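Local coordinates for protein diguanylate cyclase (Marinobacter aquaeolei VT8, PDB 3IGN) that probably makes the second messenger cyclic di-GMP from two molecules of GTP through its GGDEF domain, the part present here with bound product, at residues A[64-69]-A[89-94]. Residues are numbered along the deposited sequence; the frame is centred on the assembly and turned at random.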
loop_
_atom_site.group_PDB
_atom_site.type_symbol
_atom_site.label_atom_id
_atom_site.label_comp_id
_atom_site.label_asym_id
_atom_site.label_seq_id
_atom_site.Cartn_x
_atom_site.Cartn_y
_atom_site.Cartn_z
ATOM N N GLU A 64 -1.718 10.292 12.966
ATOM C CA GLU A 64 -0.295 10.552 12.804
ATOM C C GLU A 64 0.396 9.319 12.250
ATOM O O GLU A 64 1.330 9.426 11.459
ATOM C CB GLU A 64 0.342 10.958 14.137
ATOM C CG GLU A 64 0.277 12.447 14.383
ATOM C CD GLU A 64 0.913 13.229 13.251
ATOM O OE1 GLU A 64 2.158 13.201 13.133
ATOM O OE2 GLU A 64 0.168 13.861 12.470
ATOM N N VAL A 65 -0.068 8.147 12.665
ATOM C CA VAL A 65 0.509 6.898 12.187
ATOM C C VAL A 65 0.192 6.753 10.700
ATOM O O VAL A 65 1.038 6.326 9.919
ATOM C CB VAL A 65 -0.054 5.689 12.969
ATOM C CG1 VAL A 65 0.458 4.391 12.366
ATOM C CG2 VAL A 65 0.368 5.779 14.426
ATOM N N ILE A 66 -1.026 7.122 10.314
ATOM C CA ILE A 66 -1.435 7.047 8.919
ATOM C C ILE A 66 -0.626 8.034 8.087
ATOM O O ILE A 66 -0.113 7.687 7.025
ATOM C CB ILE A 66 -2.938 7.370 8.749
ATOM C CG1 ILE A 66 -3.778 6.189 9.236
ATOM C CG2 ILE A 66 -3.249 7.668 7.296
ATOM C CD1 ILE A 66 -5.263 6.485 9.321
ATOM N N ARG A 67 -0.510 9.266 8.573
ATOM C CA ARG A 67 0.239 10.283 7.846
ATOM C C ARG A 67 1.704 9.901 7.696
ATOM O O ARG A 67 2.304 10.126 6.646
ATOM C CB ARG A 67 0.131 11.641 8.545
ATOM C CG ARG A 67 -1.066 12.459 8.107
ATOM C CD ARG A 67 -1.019 13.867 8.683
ATOM N NE ARG A 67 -1.237 13.874 10.124
ATOM C CZ ARG A 67 -2.272 14.460 10.716
ATOM N NH1 ARG A 67 -3.185 15.092 9.988
ATOM N NH2 ARG A 67 -2.402 14.408 12.032
ATOM N N HIS A 68 2.284 9.328 8.744
ATOM C CA HIS A 68 3.682 8.926 8.681
ATOM C C HIS A 68 3.859 7.808 7.662
ATOM O O HIS A 68 4.837 7.786 6.917
ATOM C CB HIS A 68 4.176 8.448 10.045
ATOM C CG HIS A 68 5.626 8.074 10.056
ATOM N ND1 HIS A 68 6.631 8.989 9.827
ATOM C CD2 HIS A 68 6.239 6.880 10.242
ATOM C CE1 HIS A 68 7.801 8.376 9.870
ATOM N NE2 HIS A 68 7.590 7.095 10.119
ATOM N N THR A 69 2.913 6.873 7.647
ATOM C CA THR A 69 2.963 5.754 6.714
ATOM C C THR A 69 2.937 6.281 5.280
ATOM O O THR A 69 3.697 5.824 4.420
ATOM C CB THR A 69 1.767 4.806 6.925
ATOM O OG1 THR A 69 1.782 4.315 8.271
ATOM C CG2 THR A 69 1.848 3.623 5.965
ATOM N N GLU A 89 -6.978 2.298 6.972
ATOM C CA GLU A 89 -5.558 2.106 7.218
ATOM C C GLU A 89 -4.935 1.266 6.112
ATOM O O GLU A 89 -3.861 0.698 6.291
ATOM C CB GLU A 89 -5.317 1.433 8.562
ATOM C CG GLU A 89 -5.503 -0.072 8.571
ATOM C CD GLU A 89 -6.880 -0.489 8.960
ATOM O OE1 GLU A 89 -7.821 0.297 8.763
ATOM O OE2 GLU A 89 -7.034 -1.617 9.458
ATOM N N GLU A 90 -5.609 1.209 4.967
ATOM C CA GLU A 90 -5.137 0.444 3.805
ATOM C C GLU A 90 -4.577 1.339 2.699
ATOM O O GLU A 90 -5.158 2.364 2.362
ATOM C CB GLU A 90 -6.272 -0.389 3.196
ATOM C CG GLU A 90 -6.861 -1.466 4.076
ATOM C CD GLU A 90 -7.401 -2.624 3.252
ATOM O OE1 GLU A 90 -7.855 -2.376 2.114
ATOM O OE2 GLU A 90 -7.377 -3.776 3.739
ATOM N N PHE A 91 -3.457 0.918 2.118
ATOM C CA PHE A 91 -2.811 1.674 1.046
ATOM C C PHE A 91 -2.538 0.755 -0.137
ATOM O O PHE A 91 -2.470 -0.456 0.015
ATOM C CB PHE A 91 -1.477 2.249 1.526
ATOM C CG PHE A 91 -1.594 3.169 2.704
ATOM C CD1 PHE A 91 -1.543 4.548 2.532
ATOM C CD2 PHE A 91 -1.732 2.656 3.990
ATOM C CE1 PHE A 91 -1.624 5.410 3.628
ATOM C CE2 PHE A 91 -1.815 3.506 5.089
ATOM C CZ PHE A 91 -1.760 4.885 4.908
ATOM N N GLY A 92 -2.377 1.345 -1.314
ATOM C CA GLY A 92 -2.078 0.551 -2.490
ATOM C C GLY A 92 -1.017 1.270 -3.300
ATOM O O GLY A 92 -0.902 2.486 -3.226
ATOM N N ILE A 93 -0.223 0.519 -4.054
ATOM C CA ILE A 93 0.796 1.128 -4.906
ATOM C C ILE A 93 0.825 0.382 -6.233
ATOM O O ILE A 93 0.781 -0.849 -6.253
ATOM C CB ILE A 93 2.225 1.021 -4.318
ATOM C CG1 ILE A 93 2.235 1.301 -2.816
ATOM C CG2 ILE A 93 3.134 2.026 -5.005
ATOM C CD1 ILE A 93 3.588 1.017 -2.179
ATOM N N ILE A 94 0.891 1.131 -7.331
ATOM C CA ILE A 94 0.982 0.527 -8.654
ATOM C C ILE A 94 2.460 0.628 -8.977
ATOM O O ILE A 94 3.057 1.693 -8.851
ATOM C CB ILE A 94 0.195 1.318 -9.719
ATOM C CG1 ILE A 94 -1.288 1.344 -9.364
ATOM C CG2 ILE A 94 0.383 0.676 -11.104
ATOM C CD1 ILE A 94 -2.129 2.261 -10.260
#
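Phe91 reaches from its strand to helix 59-74, where its ring lies against Thr69 and Ile66. Followed outward, the Phe91 side chain leaves the backbone with CB toward the helix, and with CG anti to the carbonyl carbon (chi1 -59°) the ring is carried out to the helix. Of the ring atoms, those at the far end do the touching. CE2 comes to 3.8 Å from Thr69 CG2, while CZ, at the tip, meets Ile66 CG2 at 4.0 Å and stands 3.9 Å from the carbonyl oxygen of Ile66, which approaches obliquely. The Thr69 methyl sits over one face of the ring, 4.2 Å from its centroid and 26° off the normal, a CH-pi contact.

Threonine suits this place because its two branches do different work. The methyl, set opposite the backbone N about the CA-CB bond, faces the aromatic ring, whereas OG1 turns back to the helix and bonds Val65 O at 2.7 Å. That oxygen also takes Thr69 N, the two donors coming from opposite faces of the carbonyl plane; OG1 is further bonded to Tyr128 OH, so the buried hydroxyl is satisfied. Replacing Thr69 by an alanine removes CG2 and OG1, and is likely to open a gap over the Phe91 face and cost Tyr128 OH this partner. Ile66, branched at CB, offers CG2 to the ring tip while its side chain also packs on Phe50 of helix 50-57.

Phe91 closes the GGEEF sequence, a variant of the GGDEF signature, at the start of strand 90-96. Its backbone pairs with Phe45 of strand 40-47, whose ring also meets that of Phe91; the contact lies where helix 59-74 packs on the central sheet of the cyclase domain, Thr69 also touching Phe45 and Ile47.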